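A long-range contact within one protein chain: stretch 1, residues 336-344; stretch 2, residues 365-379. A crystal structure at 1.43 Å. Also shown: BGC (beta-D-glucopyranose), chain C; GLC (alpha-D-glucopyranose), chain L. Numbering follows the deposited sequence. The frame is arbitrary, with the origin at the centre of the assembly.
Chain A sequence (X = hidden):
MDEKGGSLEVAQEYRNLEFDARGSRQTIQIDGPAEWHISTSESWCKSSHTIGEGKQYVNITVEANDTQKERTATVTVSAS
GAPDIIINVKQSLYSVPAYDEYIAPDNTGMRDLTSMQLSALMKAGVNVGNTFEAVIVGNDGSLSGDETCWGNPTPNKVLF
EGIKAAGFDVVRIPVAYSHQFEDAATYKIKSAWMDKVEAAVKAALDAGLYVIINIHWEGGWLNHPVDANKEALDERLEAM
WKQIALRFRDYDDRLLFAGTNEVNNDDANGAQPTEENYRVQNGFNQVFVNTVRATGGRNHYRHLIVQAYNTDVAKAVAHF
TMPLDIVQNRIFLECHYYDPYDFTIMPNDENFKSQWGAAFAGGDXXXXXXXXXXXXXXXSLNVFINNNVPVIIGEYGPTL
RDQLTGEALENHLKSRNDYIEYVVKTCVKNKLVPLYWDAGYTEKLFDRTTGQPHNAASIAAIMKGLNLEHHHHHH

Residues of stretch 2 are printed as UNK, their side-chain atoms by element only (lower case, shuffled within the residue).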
# COMPACT_ATOMS: atom_id res chain seq x y z
N HIS A 336 7.65 -0.19 3.15
CA HIS A 336 8.32 -0.39 4.42
C HIS A 336 9.81 -0.31 4.18
O HIS A 336 10.26 -0.51 3.06
CB HIS A 336 7.91 -1.72 5.06
CG HIS A 336 6.45 -1.84 5.37
ND1 HIS A 336 5.85 -3.02 5.74
CD2 HIS A 336 5.48 -0.90 5.39
CE1 HIS A 336 4.57 -2.80 5.95
NE2 HIS A 336 4.31 -1.52 5.73
N TYR A 337 10.58 -0.04 5.23
CA TYR A 337 12.03 0.18 5.03
C TYR A 337 12.79 -0.35 6.24
O TYR A 337 12.71 0.21 7.33
CB TYR A 337 12.37 1.66 4.80
CG TYR A 337 13.80 1.84 4.38
CD1 TYR A 337 14.23 1.49 3.10
CD2 TYR A 337 14.76 2.27 5.29
CE1 TYR A 337 15.56 1.61 2.74
CE2 TYR A 337 16.08 2.41 4.95
CZ TYR A 337 16.48 2.08 3.66
OH TYR A 337 17.80 2.20 3.29
N TYR A 338 13.53 -1.42 6.01
CA TYR A 338 14.32 -2.09 7.06
C TYR A 338 15.79 -2.34 6.65
O TYR A 338 16.49 -3.10 7.30
CB TYR A 338 13.66 -3.39 7.47
CG TYR A 338 12.40 -3.25 8.29
CD1 TYR A 338 12.45 -2.82 9.60
CD2 TYR A 338 11.15 -3.58 7.76
CE1 TYR A 338 11.31 -2.74 10.37
CE2 TYR A 338 10.01 -3.50 8.52
CZ TYR A 338 10.08 -3.10 9.84
OH TYR A 338 8.97 -3.05 10.65
N ASP A 339 16.26 -1.69 5.59
CA ASP A 339 17.65 -1.86 5.19
C ASP A 339 18.54 -1.11 6.17
O ASP A 339 18.22 -0.01 6.60
CB ASP A 339 17.92 -1.31 3.77
CG ASP A 339 17.12 -2.02 2.67
OD1 ASP A 339 16.63 -3.15 2.89
OD2 ASP A 339 17.04 -1.42 1.56
N PRO A 340 19.71 -1.68 6.52
CA PRO A 340 20.16 -3.01 6.19
C PRO A 340 19.59 -4.04 7.17
O PRO A 340 19.63 -3.85 8.42
CB PRO A 340 21.68 -2.92 6.34
CG PRO A 340 21.91 -1.85 7.36
CD PRO A 340 20.68 -0.96 7.36
N TYR A 341 19.03 -5.10 6.61
CA TYR A 341 18.32 -6.13 7.36
C TYR A 341 19.18 -6.76 8.49
O TYR A 341 18.67 -7.00 9.58
CB TYR A 341 17.88 -7.23 6.39
CG TYR A 341 17.27 -8.42 7.05
CD1 TYR A 341 15.95 -8.42 7.47
CD2 TYR A 341 18.02 -9.59 7.25
CE1 TYR A 341 15.39 -9.54 8.07
CE2 TYR A 341 17.46 -10.71 7.84
CZ TYR A 341 16.15 -10.68 8.26
OH TYR A 341 15.60 -11.78 8.87
N ASP A 342 20.46 -6.97 8.23
CA ASP A 342 21.33 -7.60 9.22
C ASP A 342 21.61 -6.74 10.46
O ASP A 342 22.02 -7.26 11.49
CB ASP A 342 22.61 -8.22 8.61
CG ASP A 342 23.52 -7.22 7.98
OD1 ASP A 342 23.21 -6.01 7.92
OD2 ASP A 342 24.62 -7.65 7.56
N PHE A 343 21.35 -5.45 10.35
CA PHE A 343 21.35 -4.54 11.49
C PHE A 343 19.96 -4.41 12.14
O PHE A 343 19.79 -4.61 13.35
CB PHE A 343 21.88 -3.15 11.08
CG PHE A 343 21.75 -2.11 12.15
CD1 PHE A 343 22.54 -2.14 13.29
CD2 PHE A 343 20.81 -1.10 12.03
CE1 PHE A 343 22.39 -1.18 14.26
CE2 PHE A 343 20.67 -0.13 13.01
CZ PHE A 343 21.45 -0.17 14.13
N THR A 344 18.95 -4.12 11.33
CA THR A 344 17.65 -3.73 11.88
C THR A 344 16.88 -4.87 12.55
O THR A 344 16.46 -4.72 13.69
CB THR A 344 16.74 -3.10 10.84
OG1 THR A 344 16.55 -4.01 9.75
CG2 THR A 344 17.32 -1.75 10.35
N UNK A 365 29.74 -3.08 11.35
CA UNK A 365 28.71 -2.49 10.50
C UNK A 365 28.39 -3.36 9.30
O UNK A 365 29.21 -4.18 8.82
c UNK A 365 29.01 -1.04 10.03
c UNK A 365 29.17 -0.06 11.20
c UNK A 365 30.24 -0.96 9.12
N UNK A 366 27.20 -3.13 8.78
CA UNK A 366 26.74 -3.83 7.59
C UNK A 366 27.51 -3.39 6.33
O UNK A 366 28.00 -2.27 6.28
o UNK A 366 24.50 -3.86 8.52
c UNK A 366 25.25 -3.56 7.35
N UNK A 367 27.56 -4.27 5.32
CA UNK A 367 28.18 -3.97 4.01
C UNK A 367 27.34 -3.08 3.10
O UNK A 367 27.82 -2.56 2.09
c UNK A 367 28.51 -5.27 3.26
N UNK A 368 26.07 -2.93 3.47
CA UNK A 368 25.09 -2.13 2.73
C UNK A 368 24.31 -1.29 3.74
O UNK A 368 24.48 -1.43 4.95
c UNK A 368 24.80 -3.96 1.00
c UNK A 368 24.09 -3.01 1.97
o UNK A 368 23.31 -3.78 2.89
N UNK A 369 23.43 -0.45 3.23
CA UNK A 369 22.48 0.28 4.05
C UNK A 369 23.05 1.32 4.98
O UNK A 369 22.40 1.70 5.96
N UNK A 370 24.26 1.81 4.67
CA UNK A 370 24.81 2.93 5.38
C UNK A 370 24.21 4.21 4.75
O UNK A 370 23.27 4.12 3.93
c UNK A 370 26.92 1.55 5.86
c UNK A 370 26.36 2.89 5.37
c UNK A 370 26.46 1.15 7.25
n UNK A 370 25.54 0.19 7.31
o UNK A 370 26.86 1.75 8.23
N UNK A 371 24.68 5.37 5.17
CA UNK A 371 24.05 6.65 4.84
C UNK A 371 23.77 6.85 3.34
O UNK A 371 22.65 7.25 2.96
o UNK A 371 26.52 6.25 7.08
c UNK A 371 24.89 7.84 5.38
c UNK A 371 24.89 8.02 6.90
o UNK A 371 26.26 7.62 8.78
c UNK A 371 25.97 7.23 7.63
N UNK A 372 24.75 6.59 2.51
CA UNK A 372 24.56 6.82 1.09
C UNK A 372 23.48 5.90 0.50
O UNK A 372 22.68 6.30 -0.33
N UNK A 373 23.49 4.64 0.92
CA UNK A 373 22.49 3.67 0.44
C UNK A 373 21.07 4.05 0.87
O UNK A 373 20.12 3.94 0.08
c UNK A 373 23.90 1.55 0.14
o UNK A 373 24.18 0.37 0.49
c UNK A 373 22.80 2.24 0.93
o UNK A 373 24.52 2.15 -0.78
N UNK A 374 20.93 4.51 2.10
CA UNK A 374 19.63 4.93 2.63
C UNK A 374 19.13 6.14 1.83
O UNK A 374 17.97 6.17 1.39
c UNK A 374 18.39 5.91 4.58
c UNK A 374 20.22 4.30 6.40
c UNK A 374 19.69 5.27 4.13
c UNK A 374 20.01 4.01 4.94
N UNK A 375 20.01 7.12 1.61
CA UNK A 375 19.65 8.30 0.79
C UNK A 375 19.24 7.91 -0.62
O UNK A 375 18.27 8.42 -1.16
c UNK A 375 20.80 9.32 0.76
o UNK A 375 18.38 11.39 0.46
o UNK A 375 20.12 12.61 1.05
c UNK A 375 20.56 10.56 -0.11
c UNK A 375 19.62 11.59 0.52
N UNK A 376 19.99 7.00 -1.24
CA UNK A 376 19.68 6.59 -2.61
C UNK A 376 18.33 5.90 -2.69
O UNK A 376 17.51 6.17 -3.58
c UNK A 376 20.76 5.67 -3.16
N UNK A 377 18.08 4.97 -1.78
CA UNK A 377 16.82 4.23 -1.85
C UNK A 377 15.60 5.11 -1.54
O UNK A 377 14.61 5.15 -2.29
o UNK A 377 17.89 2.15 -1.33
c UNK A 377 16.84 3.03 -0.90
c UNK A 377 15.46 2.32 -0.88
N UNK A 378 15.67 5.88 -0.46
CA UNK A 378 14.51 6.68 -0.08
C UNK A 378 14.27 7.84 -1.08
O UNK A 378 13.12 8.15 -1.41
c UNK A 378 14.71 6.68 3.82
c UNK A 378 14.52 6.08 2.43
c UNK A 378 13.19 5.31 2.30
c UNK A 378 14.62 7.18 1.35
N UNK A 379 15.34 8.41 -1.64
CA UNK A 379 15.20 9.47 -2.65
C UNK A 379 14.62 8.96 -3.97
O UNK A 379 14.04 9.74 -4.74
c UNK A 379 16.51 10.21 -2.88
o UNK A 379 17.43 9.48 -3.61
C2 BGC C . 5.70 -6.75 8.72
C3 BGC C . 5.73 -6.78 10.26
C4 BGC C . 7.03 -7.38 10.80
C5 BGC C . 8.14 -6.58 10.11
C6 BGC C . 9.51 -7.01 10.62
C1 BGC C . 6.96 -6.23 8.01
O2 BGC C . 4.58 -5.96 8.30
O3 BGC C . 4.61 -7.55 10.73
O4 BGC C . 7.04 -7.34 12.25
O5 BGC C . 8.11 -6.75 8.68
O6 BGC C . 9.55 -8.45 10.56
C1 GLC L . 7.07 -6.06 8.46
C2 GLC L . 5.76 -6.69 8.92
C3 GLC L . 5.68 -6.79 10.44
C4 GLC L . 6.95 -7.52 10.92
C5 GLC L . 8.20 -6.89 10.29
C6 GLC L . 9.51 -7.54 10.73
O2 GLC L . 4.70 -5.96 8.37
O3 GLC L . 4.45 -7.42 10.87
O4 GLC L . 6.97 -7.37 12.31
O5 GLC L . 8.11 -6.91 8.88
O6 GLC L . 9.96 -6.84 11.87
O HOH W 1 18.44 0.79 1.04
O HOH W 2 26.16 -6.70 5.74

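Position 365 has three side-chain carbons, two carried by the first, and makes no contact with stretch 1: a beta-branched Val-365. Position 366 has one carbon and one oxygen; that oxygen lies 2.6 Å from OD1 of Asp-342, a distance consistent with a hydroxyl donating to a carboxylate. This is Ser-366, whose OG donates to Asp-342 OD1 and also sits 3.5 Å from Pro-340 CG. Position 367 has a lone carbon turned sideways, hence Ala-367. At 368 the first carbon carries an oxygen and a carbon, the pattern of Thr-368; its backbone O approaches Pro-340 CB at 3.5 Å.

Position 369 has no side-chain atoms. Its phi of 67° by itself favours glycine, and an ideal CB would stand 2.6 Å from Pro-340 CB, a clash. Gly-369 therefore lets the two stretches close to 4.6 Å between its CA and that of Pro-340. Position 370 has three carbons, the third bearing an oxygen and a nitrogen: Gln-370. Its CB points away, yet its NE2 returns to within 4.2 Å of Pro-340 CG while donating to Thr-368 O at 3.1 Å.

Position 371, three carbons ending in two oxygens and out of reach, is Glu-371, the first residue of the helix. Position 372 lacks a side chain; an ideal CB would meet nothing of stretch 1 within 5.5 Å, so this contact does not explain Gly-372. Position 373 has two carbons, the second with two oxygens: Asp-373, whose OD2 accepts from Gly-369 N at 3.0 Å.

At 374, four carbons fork at the first, one arm being two carbons long. This is Ile-374, with CG1 3.3 Å from Tyr-337 OH. Position 375 has three carbons and two terminal oxygens and points away: Glu-375. Position 376 has one carbon, Ala-376. Position 377 repeats the carbon carrying one oxygen and one carbon; Thr-377 places CG2 3.7 Å from Tyr-337 CE1. Position 378 has four carbons forked at the second: Leu-378, whose CD2 lies 4.2 Å from the Tyr-337 ring centroid, 20° off the normal, a CH-pi contact over one face. Position 379, one carbon and one oxygen, is Ser-379, its OG bonded to Glu-375 O at 2.8 Å.

The contact thus combines helix packing around Tyr-337, close backbone approach at Pro-340 and a polar link at Asp-342. Water 1 joins Tyr-337 OH, Asp-339 OD2 and Thr-377 OG1; water 2 joins Asp-342 OD2 to Ala-367 N. Together the stretches bury 415 Å².

Stretch 2 (365-379) VSATGQEGDIEATLS
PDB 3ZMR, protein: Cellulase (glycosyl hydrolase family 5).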